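Local coordinates for endo-alpha-mannosidase (PDB 4ACY), which hydrolyses internal alpha-mannosidic linkages as a family GH99 endo-acting glycoside hydrolase, an activity associated with N-glycan processing, at residues A[85-91]-A[346-352]; A[161-165]-A[213-218]; A[244-248]-A[266-270]. The contacts are given in a common frame with arbitrary orientation. Residue numbers count along the deposited sequence, not the author numbering.

Contact 1 (A[85-91]-A[346-352])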
ATOM      1  N   ASP A  85      19.633   6.554 -13.740  1.00 21.07           N
ATOM      2  CA  ASP A  85      20.130   5.570 -12.759  1.00 20.12           C
ATOM      3  C   ASP A  85      19.285   5.754 -11.507  1.00 19.10           C
ATOM      4  O   ASP A  85      19.580   6.611 -10.670  1.00 18.52           O
ATOM      5  CB  ASP A  85      21.615   5.844 -12.472  1.00 20.85           C
ATOM      6  CG  ASP A  85      22.258   4.826 -11.509  1.00 21.42           C
ATOM      7  OD1 ASP A  85      21.674   3.758 -11.229  1.00 21.54           O
ATOM      8  OD2 ASP A  85      23.395   5.102 -11.064  1.00 22.03           O
ATOM      9  N   ILE A  86      18.210   4.978 -11.414  1.00 18.03           N
ATOM     10  CA  ILE A  86      17.168   5.244 -10.422  1.00 17.94           C
ATOM     11  C   ILE A  86      16.940   4.067  -9.456  1.00 17.41           C
ATOM     12  O   ILE A  86      17.250   2.915  -9.770  1.00 16.91           O
ATOM     13  CB  ILE A  86      15.830   5.700 -11.079  1.00 18.26           C
ATOM     14  CG1 ILE A  86      15.194   4.577 -11.908  1.00 18.43           C
ATOM     15  CG2 ILE A  86      16.041   6.991 -11.929  1.00 18.44           C
ATOM     16  CD1 ILE A  86      13.736   4.884 -12.300  1.00 18.08           C
ATOM     17  N   ALA A  87      16.378   4.381  -8.289  1.00 17.29           N
ATOM     18  CA  ALA A  87      16.340   3.446  -7.157  1.00 17.48           C
ATOM     19  C   ALA A  87      15.220   2.396  -7.215  1.00 17.38           C
ATOM     20  O   ALA A  87      14.385   2.287  -6.295  1.00 16.92           O
ATOM     21  CB  ALA A  87      16.271   4.225  -5.857  1.00 17.61           C
ATOM     22  N   CYS A  88      15.219   1.625  -8.295  1.00 17.21           N
ATOM     23  CA  CYS A  88      14.251   0.564  -8.516  1.00 17.04           C
ATOM     24  C   CYS A  88      14.752  -0.379  -9.596  1.00 16.78           C
ATOM     25  O   CYS A  88      15.594   0.010 -10.421  1.00 16.56           O
ATOM     26  CB  CYS A  88      12.865   1.128  -8.872  1.00 17.95           C
ATOM     27  SG  CYS A  88      12.899   2.597  -9.904  1.00 19.24           S
ATOM     28  N   ASN A  89      14.265  -1.618  -9.578  1.00 15.91           N
ATOM     29  CA  ASN A  89      14.706  -2.620 -10.540  1.00 16.41           C
ATOM     30  C   ASN A  89      13.934  -2.586 -11.861  1.00 16.31           C
ATOM     31  O   ASN A  89      14.367  -3.179 -12.845  1.00 16.81           O
ATOM     32  CB  ASN A  89      14.613  -4.018  -9.948  1.00 16.19           C
ATOM     33  CG  ASN A  89      15.706  -4.289  -8.919  1.00 16.54           C
ATOM     34  OD1 ASN A  89      16.662  -5.058  -9.179  1.00 17.24           O
ATOM     35  ND2 ASN A  89      15.596  -3.649  -7.768  1.00 15.34           N
ATOM     36  N   PHE A  90      12.764  -1.952 -11.839  1.00 16.23           N
ATOM     37  CA  PHE A  90      11.979  -1.685 -13.061  1.00 15.87           C
ATOM     38  C   PHE A  90      12.047  -0.188 -13.343  1.00 16.31           C
ATOM     39  O   PHE A  90      12.478   0.585 -12.490  1.00 16.71           O
ATOM     40  CB  PHE A  90      10.510  -2.092 -12.839  1.00 16.28           C
ATOM     41  CG  PHE A  90      10.276  -3.583 -12.723  1.00 16.07           C
ATOM     42  CD1 PHE A  90      10.413  -4.246 -11.498  1.00 15.96           C
ATOM     43  CD2 PHE A  90       9.879  -4.327 -13.838  1.00 16.43           C
ATOM     44  CE1 PHE A  90      10.168  -5.629 -11.385  1.00 16.12           C
ATOM     45  CE2 PHE A  90       9.632  -5.702 -13.745  1.00 16.26           C
ATOM     46  CZ  PHE A  90       9.782  -6.368 -12.513  1.00 17.06           C
ATOM     47  N   TYR A  91      11.601   0.240 -14.528  1.00 16.02           N
ATOM     48  CA  TYR A  91      11.673   1.649 -14.886  1.00 16.62           C
ATOM     49  C   TYR A  91      10.274   2.135 -15.279  1.00 16.12           C
ATOM     50  O   TYR A  91       9.637   1.526 -16.146  1.00 16.04           O
ATOM     51  CB  TYR A  91      12.659   1.856 -16.048  1.00 17.17           C
ATOM     52  CG  TYR A  91      13.022   3.298 -16.245  1.00 18.11           C
ATOM     53  CD1 TYR A  91      12.207   4.148 -16.994  1.00 18.76           C
ATOM     54  CD2 TYR A  91      14.167   3.833 -15.653  1.00 18.91           C
ATOM     55  CE1 TYR A  91      12.523   5.492 -17.144  1.00 19.45           C
ATOM     56  CE2 TYR A  91      14.489   5.174 -15.798  1.00 19.48           C
ATOM     57  CZ  TYR A  91      13.660   5.992 -16.549  1.00 20.06           C
ATOM     58  OH  TYR A  91      13.969   7.323 -16.699  1.00 22.51           O
ATOM     59  N   ALA A 346      24.585   2.719 -16.074  1.00 29.83           N
ATOM     60  CA  ALA A 346      24.712   2.131 -14.745  1.00 28.10           C
ATOM     61  C   ALA A 346      23.917   0.840 -14.525  1.00 26.52           C
ATOM     62  O   ALA A 346      24.285   0.031 -13.672  1.00 27.31           O
ATOM     63  CB  ALA A 346      24.350   3.168 -13.687  1.00 28.57           C
ATOM     64  N   PHE A 347      22.847   0.630 -15.295  1.00 24.64           N
ATOM     65  CA  PHE A 347      21.907  -0.461 -15.008  1.00 22.98           C
ATOM     66  C   PHE A 347      20.996  -0.798 -16.182  1.00 22.25           C
ATOM     67  O   PHE A 347      20.573   0.089 -16.907  1.00 21.61           O
ATOM     68  CB  PHE A 347      21.016  -0.054 -13.828  1.00 22.19           C
ATOM     69  CG  PHE A 347      20.331  -1.215 -13.141  1.00 21.98           C
ATOM     70  CD1 PHE A 347      21.049  -2.060 -12.303  1.00 21.95           C
ATOM     71  CD2 PHE A 347      18.961  -1.423 -13.289  1.00 21.86           C
ATOM     72  CE1 PHE A 347      20.426  -3.132 -11.655  1.00 21.60           C
ATOM     73  CE2 PHE A 347      18.318  -2.497 -12.649  1.00 21.13           C
ATOM     74  CZ  PHE A 347      19.055  -3.347 -11.818  1.00 21.79           C
ATOM     75  N   GLU A 348      20.701  -2.082 -16.346  1.00 21.90           N
ATOM     76  CA  GLU A 348      19.635  -2.516 -17.242  1.00 22.56           C
ATOM     77  C   GLU A 348      18.440  -2.996 -16.445  1.00 21.51           C
ATOM     78  O   GLU A 348      18.522  -3.968 -15.694  1.00 21.99           O
ATOM     79  CB  GLU A 348      20.078  -3.599 -18.221  1.00 24.22           C
ATOM     80  CG  GLU A 348      18.920  -4.015 -19.154  1.00 25.77           C
ATOM     81  CD  GLU A 348      19.380  -4.645 -20.455  1.00 27.75           C
ATOM     82  OE1 GLU A 348      20.397  -5.361 -20.442  1.00 29.93           O
ATOM     83  OE2 GLU A 348      18.715  -4.425 -21.491  1.00 28.42           O
ATOM     84  N   TYR A 349      17.320  -2.310 -16.629  1.00 20.79           N
ATOM     85  CA  TYR A 349      16.136  -2.560 -15.810  1.00 19.76           C
ATOM     86  C   TYR A 349      15.402  -3.821 -16.237  1.00 19.34           C
ATOM     87  O   TYR A 349      15.444  -4.223 -17.421  1.00 18.62           O
ATOM     88  CB  TYR A 349      15.225  -1.307 -15.784  1.00 19.44           C
ATOM     89  CG  TYR A 349      15.916  -0.106 -15.171  1.00 19.55           C
ATOM     90  CD1 TYR A 349      16.705   0.751 -15.951  1.00 19.03           C
ATOM     91  CD2 TYR A 349      15.831   0.152 -13.797  1.00 19.23           C
ATOM     92  CE1 TYR A 349      17.355   1.849 -15.392  1.00 19.25           C
ATOM     93  CE2 TYR A 349      16.493   1.237 -13.230  1.00 19.39           C
ATOM     94  CZ  TYR A 349      17.264   2.076 -14.022  1.00 19.10           C
ATOM     95  OH  TYR A 349      17.918   3.145 -13.459  1.00 19.39           O
ATOM     96  N   LEU A 350      14.781  -4.484 -15.262  1.00 17.81           N
ATOM     97  CA  LEU A 350      13.784  -5.507 -15.552  1.00 17.93           C
ATOM     98  C   LEU A 350      12.603  -4.806 -16.207  1.00 17.57           C
ATOM     99  O   LEU A 350      12.483  -3.581 -16.116  1.00 17.79           O
ATOM    100  CB  LEU A 350      13.312  -6.184 -14.266  1.00 18.27           C
ATOM    101  CG  LEU A 350      14.367  -6.964 -13.476  1.00 18.74           C
ATOM    102  CD1 LEU A 350      13.737  -7.511 -12.199  1.00 19.02           C
ATOM    103  CD2 LEU A 350      14.939  -8.112 -14.322  1.00 18.86           C
ATOM    104  N   ASP A 351      11.747  -5.581 -16.862  1.00 18.26           N
ATOM    105  CA  ASP A 351      10.537  -5.034 -17.497  1.00 17.97           C
ATOM    106  C   ASP A 351       9.478  -6.117 -17.618  1.00 17.91           C
ATOM    107  O   ASP A 351       9.657  -7.220 -17.099  1.00 18.17           O
ATOM    108  CB  ASP A 351      10.864  -4.409 -18.872  1.00 18.52           C
ATOM    109  CG  ASP A 351      11.515  -5.408 -19.835  1.00 18.85           C
ATOM    110  OD1 ASP A 351      11.091  -6.584 -19.878  1.00 18.73           O
ATOM    111  OD2 ASP A 351      12.461  -5.006 -20.554  1.00 19.01           O
ATOM    112  N   TYR A 352       8.369  -5.813 -18.299  1.00 17.15           N
ATOM    113  CA  TYR A 352       7.264  -6.770 -18.387  1.00 17.17           C
ATOM    114  C   TYR A 352       7.243  -7.582 -19.682  1.00 17.33           C
ATOM    115  O   TYR A 352       6.323  -8.379 -19.887  1.00 17.00           O
ATOM    116  CB  TYR A 352       5.893  -6.082 -18.225  1.00 16.99           C
ATOM    117  CG  TYR A 352       5.699  -5.239 -16.977  1.00 17.15           C
ATOM    118  CD1 TYR A 352       6.446  -5.470 -15.817  1.00 17.16           C
ATOM    119  CD2 TYR A 352       4.749  -4.209 -16.959  1.00 16.98           C
ATOM    120  CE1 TYR A 352       6.261  -4.689 -14.681  1.00 16.90           C
ATOM    121  CE2 TYR A 352       4.550  -3.426 -15.814  1.00 16.57           C
ATOM    122  CZ  TYR A 352       5.310  -3.677 -14.680  1.00 17.01           C
ATOM    123  OH  TYR A 352       5.122  -2.900 -13.557  1.00 16.22           O
TER
HETATM  124  O   HOH W   1      10.772  -1.638 -16.518  1.00 17.27           O

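Contact 2 (A[161-165]-A[213-218])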
ATOM      1  N   PRO A 161       0.246   5.902  20.276  1.00 20.84           N
ATOM      2  CA  PRO A 161      -1.208   6.080  20.255  1.00 21.21           C
ATOM      3  C   PRO A 161      -1.627   7.561  20.193  1.00 21.65           C
ATOM      4  O   PRO A 161      -2.531   7.907  19.427  1.00 21.10           O
ATOM      5  CB  PRO A 161      -1.646   5.403  21.556  1.00 21.69           C
ATOM      6  CG  PRO A 161      -0.657   4.262  21.693  1.00 21.26           C
ATOM      7  CD  PRO A 161       0.652   4.840  21.221  1.00 21.34           C
ATOM      8  N   GLN A 162      -0.976   8.420  20.978  1.00 21.70           N
ATOM      9  CA  GLN A 162      -1.305   9.848  20.989  1.00 22.53           C
ATOM     10  C   GLN A 162      -1.038  10.548  19.658  1.00 21.84           C
ATOM     11  O   GLN A 162      -1.866  11.317  19.190  1.00 21.57           O
ATOM     12  CB  GLN A 162      -0.597  10.590  22.140  1.00 23.83           C
ATOM     13  CG  GLN A 162      -0.898  12.101  22.212  1.00 25.70           C
ATOM     14  CD  GLN A 162      -2.397  12.424  22.331  1.00 27.28           C
ATOM     15  OE1 GLN A 162      -3.145  11.759  23.063  1.00 29.56           O
ATOM     16  NE2 GLN A 162      -2.835  13.445  21.608  1.00 28.17           N
ATOM     17  N   THR A 163       0.106  10.284  19.036  1.00 21.34           N
ATOM     18  CA  THR A 163       0.417  10.995  17.798  1.00 20.31           C
ATOM     19  C   THR A 163      -0.383  10.397  16.628  1.00 19.36           C
ATOM     20  O   THR A 163      -0.727  11.099  15.680  1.00 19.35           O
ATOM     21  CB  THR A 163       1.930  11.059  17.494  1.00 20.61           C
ATOM     22  OG1 THR A 163       2.449   9.737  17.363  1.00 21.04           O
ATOM     23  CG2 THR A 163       2.685  11.800  18.628  1.00 21.21           C
ATOM     24  N   VAL A 164      -0.709   9.113  16.721  1.00 19.28           N
ATOM     25  CA  VAL A 164      -1.630   8.518  15.732  1.00 18.78           C
ATOM     26  C   VAL A 164      -3.003   9.203  15.855  1.00 18.95           C
ATOM     27  O   VAL A 164      -3.591   9.590  14.848  1.00 18.62           O
ATOM     28  CB  VAL A 164      -1.713   6.979  15.849  1.00 18.51           C
ATOM     29  CG1 VAL A 164      -2.858   6.404  14.989  1.00 18.29           C
ATOM     30  CG2 VAL A 164      -0.370   6.345  15.450  1.00 18.49           C
ATOM     31  N   ARG A 165      -3.488   9.398  17.086  1.00 19.44           N
ATOM     32  CA  ARG A 165      -4.743  10.133  17.285  1.00 20.03           C
ATOM     33  C   ARG A 165      -4.696  11.492  16.609  1.00 19.80           C
ATOM     34  O   ARG A 165      -5.619  11.865  15.897  1.00 19.20           O
ATOM     35  CB  ARG A 165      -5.093  10.297  18.774  1.00 20.39           C
ATOM     36  CG  ARG A 165      -6.574  10.654  18.981  1.00 21.69           C
ATOM     37  CD  ARG A 165      -6.901  10.917  20.446  1.00 23.14           C
ATOM     38  NE  ARG A 165      -8.334  10.743  20.752  1.00 23.84           N
ATOM     39  CZ  ARG A 165      -9.305  11.602  20.443  1.00 23.92           C
ATOM     40  NH1 ARG A 165      -9.048  12.733  19.799  1.00 24.69           N
ATOM     41  NH2 ARG A 165     -10.560  11.319  20.775  1.00 24.15           N
ATOM     42  N   ILE A 213      -7.711   7.711  25.648  1.00 25.63           N
ATOM     43  CA  ILE A 213      -7.733   8.677  24.547  1.00 24.63           C
ATOM     44  C   ILE A 213      -8.582   8.162  23.374  1.00 23.81           C
ATOM     45  O   ILE A 213      -8.252   8.387  22.205  1.00 23.39           O
ATOM     46  CB  ILE A 213      -6.293   9.076  24.081  1.00 25.20           C
ATOM     47  CG1 ILE A 213      -5.462   7.839  23.719  1.00 25.00           C
ATOM     48  CG2 ILE A 213      -5.594   9.913  25.155  1.00 25.07           C
ATOM     49  CD1 ILE A 213      -4.190   8.157  22.885  1.00 25.03           C
ATOM     50  N   SER A 214      -9.681   7.479  23.691  1.00 23.14           N
ATOM     51  CA  SER A 214     -10.449   6.762  22.669  1.00 22.19           C
ATOM     52  C   SER A 214     -10.976   7.667  21.570  1.00 21.82           C
ATOM     53  O   SER A 214     -11.394   8.805  21.821  1.00 22.07           O
ATOM     54  CB  SER A 214     -11.615   5.987  23.282  1.00 22.91           C
ATOM     55  OG  SER A 214     -12.286   5.229  22.285  1.00 22.44           O
ATOM     56  N   VAL A 215     -10.942   7.160  20.344  1.00 20.96           N
ATOM     57  CA  VAL A 215     -11.624   7.820  19.226  1.00 20.16           C
ATOM     58  C   VAL A 215     -12.995   7.179  18.962  1.00 19.39           C
ATOM     59  O   VAL A 215     -13.735   7.606  18.069  1.00 19.85           O
ATOM     60  CB  VAL A 215     -10.789   7.765  17.910  1.00 20.37           C
ATOM     61  CG1 VAL A 215      -9.588   8.684  18.013  1.00 20.81           C
ATOM     62  CG2 VAL A 215     -10.364   6.347  17.589  1.00 20.57           C
ATOM     63  N   ARG A 216     -13.322   6.145  19.724  1.00 18.94           N
ATOM     64  CA  ARG A 216     -14.550   5.411  19.476  1.00 19.33           C
ATOM     65  C   ARG A 216     -15.735   6.301  19.805  1.00 20.09           C
ATOM     66  O   ARG A 216     -15.775   6.957  20.856  1.00 20.34           O
ATOM     67  CB  ARG A 216     -14.617   4.119  20.281  1.00 19.08           C
ATOM     68  CG  ARG A 216     -13.549   3.060  19.939  1.00 18.94           C
ATOM     69  CD  ARG A 216     -13.507   2.774  18.447  1.00 18.45           C
ATOM     70  NE  ARG A 216     -12.547   1.708  18.139  1.00 18.46           N
ATOM     71  CZ  ARG A 216     -12.271   1.282  16.906  1.00 17.88           C
ATOM     72  NH1 ARG A 216     -12.888   1.809  15.861  1.00 17.86           N
ATOM     73  NH2 ARG A 216     -11.382   0.311  16.728  1.00 17.57           N
ATOM     74  N   ASN A 217     -16.667   6.348  18.861  1.00 20.06           N
ATOM     75  CA  ASN A 217     -17.893   7.133  18.984  1.00 20.47           C
ATOM     76  C   ASN A 217     -17.662   8.634  19.052  1.00 20.90           C
ATOM     77  O   ASN A 217     -18.511   9.391  19.531  1.00 22.37           O
ATOM     78  CB  ASN A 217     -18.761   6.588  20.121  1.00 20.54           C
ATOM     79  CG  ASN A 217     -19.187   5.167  19.857  1.00 20.85           C
ATOM     80  OD1 ASN A 217     -19.592   4.822  18.737  1.00 21.01           O
ATOM     81  ND2 ASN A 217     -19.091   4.326  20.873  1.00 21.43           N
ATOM     82  N   THR A 218     -16.498   9.049  18.561  1.00 20.69           N
ATOM     83  CA  THR A 218     -16.222  10.441  18.266  1.00 20.90           C
ATOM     84  C   THR A 218     -16.330  10.583  16.758  1.00 20.96           C
ATOM     85  O   THR A 218     -16.503   9.592  16.050  1.00 21.35           O
ATOM     86  CB  THR A 218     -14.796  10.858  18.701  1.00 21.07           C
ATOM     87  OG1 THR A 218     -13.834  10.284  17.800  1.00 20.49           O
ATOM     88  CG2 THR A 218     -14.498  10.395  20.109  1.00 20.75           C
TER

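Contact 3 (A[244-248]-A[266-270])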
ATOM      1  N   GLY A 244      -9.679  -4.789  12.311  1.00 19.14           N
ATOM      2  CA  GLY A 244      -9.254  -5.814  11.389  1.00 17.43           C
ATOM      3  C   GLY A 244      -7.757  -5.856  11.200  1.00 17.25           C
ATOM      4  O   GLY A 244      -7.000  -5.219  11.942  1.00 16.94           O
ATOM      5  N   PHE A 245      -7.347  -6.613  10.191  1.00 16.99           N
ATOM      6  CA  PHE A 245      -5.916  -6.839   9.947  1.00 16.60           C
ATOM      7  C   PHE A 245      -5.597  -7.032   8.476  1.00 15.96           C
ATOM      8  O   PHE A 245      -6.423  -7.529   7.711  1.00 16.48           O
ATOM      9  CB  PHE A 245      -5.402  -8.048  10.754  1.00 17.04           C
ATOM     10  CG  PHE A 245      -6.180  -9.307  10.537  1.00 17.56           C
ATOM     11  CD1 PHE A 245      -7.352  -9.547  11.254  1.00 18.08           C
ATOM     12  CD2 PHE A 245      -5.724 -10.287   9.652  1.00 17.94           C
ATOM     13  CE1 PHE A 245      -8.080 -10.736  11.061  1.00 18.05           C
ATOM     14  CE2 PHE A 245      -6.440 -11.479   9.465  1.00 18.01           C
ATOM     15  CZ  PHE A 245      -7.617 -11.698  10.173  1.00 17.79           C
ATOM     16  N   TYR A 246      -4.381  -6.637   8.090  1.00 15.05           N
ATOM     17  CA  TYR A 246      -3.898  -6.833   6.718  1.00 14.48           C
ATOM     18  C   TYR A 246      -2.495  -7.385   6.754  1.00 14.21           C
ATOM     19  O   TYR A 246      -1.884  -7.444   7.832  1.00 14.13           O
ATOM     20  CB  TYR A 246      -3.969  -5.536   5.884  1.00 13.98           C
ATOM     21  CG  TYR A 246      -2.921  -4.465   6.172  1.00 13.88           C
ATOM     22  CD1 TYR A 246      -2.781  -3.896   7.449  1.00 13.71           C
ATOM     23  CD2 TYR A 246      -2.098  -3.986   5.144  1.00 13.70           C
ATOM     24  CE1 TYR A 246      -1.812  -2.892   7.696  1.00 13.57           C
ATOM     25  CE2 TYR A 246      -1.156  -2.969   5.364  1.00 13.35           C
ATOM     26  CZ  TYR A 246      -1.007  -2.435   6.650  1.00 13.55           C
ATOM     27  OH  TYR A 246      -0.093  -1.435   6.904  1.00 13.33           O
ATOM     28  N   THR A 247      -1.995  -7.793   5.594  1.00 14.49           N
ATOM     29  CA  THR A 247      -0.767  -8.600   5.540  1.00 14.57           C
ATOM     30  C   THR A 247       0.403  -7.885   4.880  1.00 14.73           C
ATOM     31  O   THR A 247       1.568  -8.229   5.130  1.00 14.91           O
ATOM     32  CB  THR A 247      -1.002  -9.953   4.861  1.00 15.11           C
ATOM     33  OG1 THR A 247      -1.400  -9.755   3.501  1.00 15.40           O
ATOM     34  CG2 THR A 247      -2.090 -10.733   5.604  1.00 15.66           C
ATOM     35  N   TYR A 248       0.064  -6.905   4.040  1.00 14.04           N
ATOM     36  CA  TYR A 248       0.995  -6.057   3.292  1.00 13.90           C
ATOM     37  C   TYR A 248       1.962  -6.740   2.307  1.00 13.99           C
ATOM     38  O   TYR A 248       1.895  -6.502   1.101  1.00 13.63           O
ATOM     39  CB  TYR A 248       1.752  -5.020   4.156  1.00 13.65           C
ATOM     40  CG  TYR A 248       2.472  -4.088   3.229  1.00 13.32           C
ATOM     41  CD1 TYR A 248       1.764  -3.114   2.528  1.00 13.38           C
ATOM     42  CD2 TYR A 248       3.835  -4.261   2.944  1.00 13.33           C
ATOM     43  CE1 TYR A 248       2.395  -2.295   1.592  1.00 13.69           C
ATOM     44  CE2 TYR A 248       4.485  -3.433   1.996  1.00 13.69           C
ATOM     45  CZ  TYR A 248       3.752  -2.457   1.337  1.00 13.61           C
ATOM     46  OH  TYR A 248       4.362  -1.624   0.412  1.00 14.18           O
HETATM   47  N   MSE A 266      -7.159 -17.582   8.208  1.00 21.47           N
HETATM   48  CA  MSE A 266      -7.186 -16.243   8.784  1.00 21.66           C
HETATM   49  C   MSE A 266      -8.554 -15.590   8.604  1.00 21.11           C
HETATM   50  O   MSE A 266      -9.058 -14.916   9.517  1.00 21.61           O
HETATM   51  CB  MSE A 266      -6.052 -15.389   8.212  1.00 22.05           C
HETATM   52  CG  MSE A 266      -4.698 -15.827   8.746  1.00 22.25           C
HETATM   53 SE   MSE A 266      -3.194 -15.213   7.671  1.00 24.07          SE
HETATM   54  CE  MSE A 266      -3.349 -13.324   8.059  1.00 23.00           C
ATOM     55  N   GLN A 267      -9.160 -15.812   7.440  1.00 21.60           N
ATOM     56  CA  GLN A 267     -10.524 -15.339   7.178  1.00 22.08           C
ATOM     57  C   GLN A 267     -11.505 -15.976   8.153  1.00 22.80           C
ATOM     58  O   GLN A 267     -12.413 -15.313   8.654  1.00 22.21           O
ATOM     59  CB  GLN A 267     -10.947 -15.654   5.737  1.00 21.59           C
ATOM     60  CG  GLN A 267     -12.455 -15.435   5.422  1.00 21.69           C
ATOM     61  CD  GLN A 267     -12.925 -13.983   5.591  1.00 22.31           C
ATOM     62  OE1 GLN A 267     -12.130 -13.063   5.789  1.00 21.92           O
ATOM     63  NE2 GLN A 267     -14.240 -13.783   5.523  1.00 22.44           N
ATOM     64  N   GLN A 268     -11.319 -17.269   8.405  1.00 24.43           N
ATOM     65  CA  GLN A 268     -12.153 -17.990   9.371  1.00 25.70           C
ATOM     66  C   GLN A 268     -12.040 -17.364  10.761  1.00 24.96           C
ATOM     67  O   GLN A 268     -13.050 -17.187  11.435  1.00 24.84           O
ATOM     68  CB  GLN A 268     -11.787 -19.482   9.424  1.00 27.68           C
ATOM     69  CG  GLN A 268     -12.285 -20.335   8.255  1.00 30.80           C
ATOM     70  CD  GLN A 268     -11.716 -21.767   8.281  1.00 33.72           C
ATOM     71  OE1 GLN A 268     -11.513 -22.359   9.357  1.00 36.66           O
ATOM     72  NE2 GLN A 268     -11.462 -22.328   7.099  1.00 35.18           N
ATOM     73  N   TRP A 269     -10.817 -17.023  11.175  1.00 24.35           N
ATOM     74  CA  TRP A 269     -10.576 -16.347  12.452  1.00 24.25           C
ATOM     75  C   TRP A 269     -11.261 -14.981  12.481  1.00 24.11           C
ATOM     76  O   TRP A 269     -11.897 -14.612  13.476  1.00 23.71           O
ATOM     77  CB  TRP A 269      -9.068 -16.175  12.714  1.00 24.44           C
ATOM     78  CG  TRP A 269      -8.774 -15.665  14.105  1.00 24.10           C
ATOM     79  CD1 TRP A 269      -8.516 -16.422  15.218  1.00 24.87           C
ATOM     80  CD2 TRP A 269      -8.729 -14.297  14.539  1.00 24.28           C
ATOM     81  NE1 TRP A 269      -8.310 -15.616  16.306  1.00 24.67           N
ATOM     82  CE2 TRP A 269      -8.439 -14.307  15.925  1.00 24.21           C
ATOM     83  CE3 TRP A 269      -8.915 -13.065  13.896  1.00 23.94           C
ATOM     84  CZ2 TRP A 269      -8.316 -13.134  16.678  1.00 24.43           C
ATOM     85  CZ3 TRP A 269      -8.796 -11.900  14.646  1.00 23.85           C
ATOM     86  CH2 TRP A 269      -8.499 -11.942  16.021  1.00 24.22           C
ATOM     87  N   ALA A 270     -11.124 -14.233  11.382  1.00 23.60           N
ATOM     88  CA  ALA A 270     -11.712 -12.906  11.280  1.00 24.29           C
ATOM     89  C   ALA A 270     -13.223 -12.965  11.488  1.00 24.90           C
ATOM     90  O   ALA A 270     -13.773 -12.192  12.267  1.00 25.58           O
ATOM     91  CB  ALA A 270     -11.387 -12.270   9.924  1.00 23.15           C
TER

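Contact 1 (A[85-91]-A[346-352])
The chain bends around one ring here: the phenol of Tyr349 fills the hollow made by residues 85-91 as they curve past it. At the tip of the ring, Ile86 N donates to Tyr349 OH (2.8 Å), and the same hydroxyl is hydrogen-bonded to the carbonyl of Asp84. Ile86 CG1 lies 3.8 Å from Tyr349 CE2, while Cys88 O comes to 3.2 Å from that CE2 atom, near the ring plane. Tyr91 closes the hollow over one face, presenting its edge to Tyr349 in a T-shaped pair with centroids 5.2 Å apart. A second fit follows, where Leu350 N donates to Asn89 O (2.8 Å) and Leu350 CB sits over the face of the Phe90 ring, 3.9 Å from its centroid, as a CH-pi contact. Tyr352 meets the same phenyl obliquely, CE1 to Phe90 CE2 at 3.6 Å, with planes at 52°. A water links the backbones, accepting from Tyr91 N (2.9 Å) and lying 2.6 Å from Leu350 O. Arg289 forms a salt bridge with Asp85 and a cation-pi contact with Phe347. Such interlocking of two irregular segments by aromatic side chains is loop-to-loop packing, here between long excursions from the GH99 (beta/alpha)8 barrel.

Contact 2 (A[161-165]-A[213-218])
Pro161 opens the first turn of helix 161-175 and points toward the loop, where its CB lies 4.0 Å from Ile213 CD1; the Pro161 side chain also touches Ile198 and Glu202. At Gln162 the side chain leaves the helix sideways and then comes nearer, bringing OE1 to 3.7 Å from Ile213 CG2, while its NE2 is hydrogen-bonded to Glu166. One turn after Pro161, whose carbonyl O accepts from Arg165 N (2.9 Å), comes the main polar anchor. The extended side chain of Arg165 reaches along residues 213-218, where its NE donates to Ile213 O and its NH2 to Ser214 O, both at 2.8 Å. These successive carbonyls lie near the guanidinium plane, while Val215 CG1 packs over one face, 3.6 Å from Arg165 NE. Local bonds shape the loop: Ser214 OG accepts from Arg216 N (2.9 Å) in an ST turn and is also hydrogen-bonded to Ala208 O, and Val215 to Thr218 form a type II beta turn. Helix 200-207 packs against both segments through Leu206. This is outer-layer packing of a (beta/alpha)8 barrel, a helix start tied through arginine to the loop leading into strand 223-227.

Contact 3 (A[244-248]-A[266-270])
Met266, modelled as selenomethionine, is the first residue of helix segment 266-270 to meet the strand. Its side chain points toward residues 244-248 and ends in a methyl group, CE, that touches two partners: Phe245 CE2 at 3.9 Å and Thr247 CG2 at 3.8 Å. The backbone takes part as well, since Met266 O approaches Phe245 CZ to 3.6 Å near the plane of the ring, while the same carbonyl accepts the helical hydrogen bond from Ala270 N (2.9 Å). Trp269 brings the chain back, its CE3 3.8 Å from Phe245 CE1; the phenyl and the six-membered indole ring have centroids 5.8 Å apart, with planes at 70°. The other side of this neighbourhood is finished by Ala270, whose CB lies 3.8 Å from Phe245 CE1, a small side chain consistent with close packing there. Phe245 thus projects from the barrel wall among Met266, Trp269 and Ala270, while strand 244-246 and the helix segment run nearly antiparallel, at 163°, with axes 10.2 Å apart at closest approach. They belong to a beta-alpha-beta unit completed by strand 276-281, whose Phe277 also packs against Phe245, Met266 and Ala270. Thr247 offers its methyl to the contact, whereas its hydroxyl is hydrogen-bonded to the backbone of Ser280. The interface is therefore essentially apolar, implying that helix and strand are held together by shape fit and hydrophobic burial rather than by directional polar bonds.

In the fold
All three contacts lie in one domain built on a closed barrel of eight parallel strands. Contact 1 joins distant parts of the sequence, the loops before helix 102-115 and after strand 322-324, and so brackets the other two. Contact 2 closes before contact 3 opens: the former ties helix 161-175 to the loop entering strand 223-227, and the latter packs the neighbouring strand 244-246 under helix 263-272. Their centres lie about 23 Å apart, with nearest atoms about 7 Å apart. Contact 1 is on the opposite side of the chain's centre, about 42 Å from contact 2 and 34 Å from contact 3, centre to centre. They thus sample loop excursions, outer layer and barrel wall without touching.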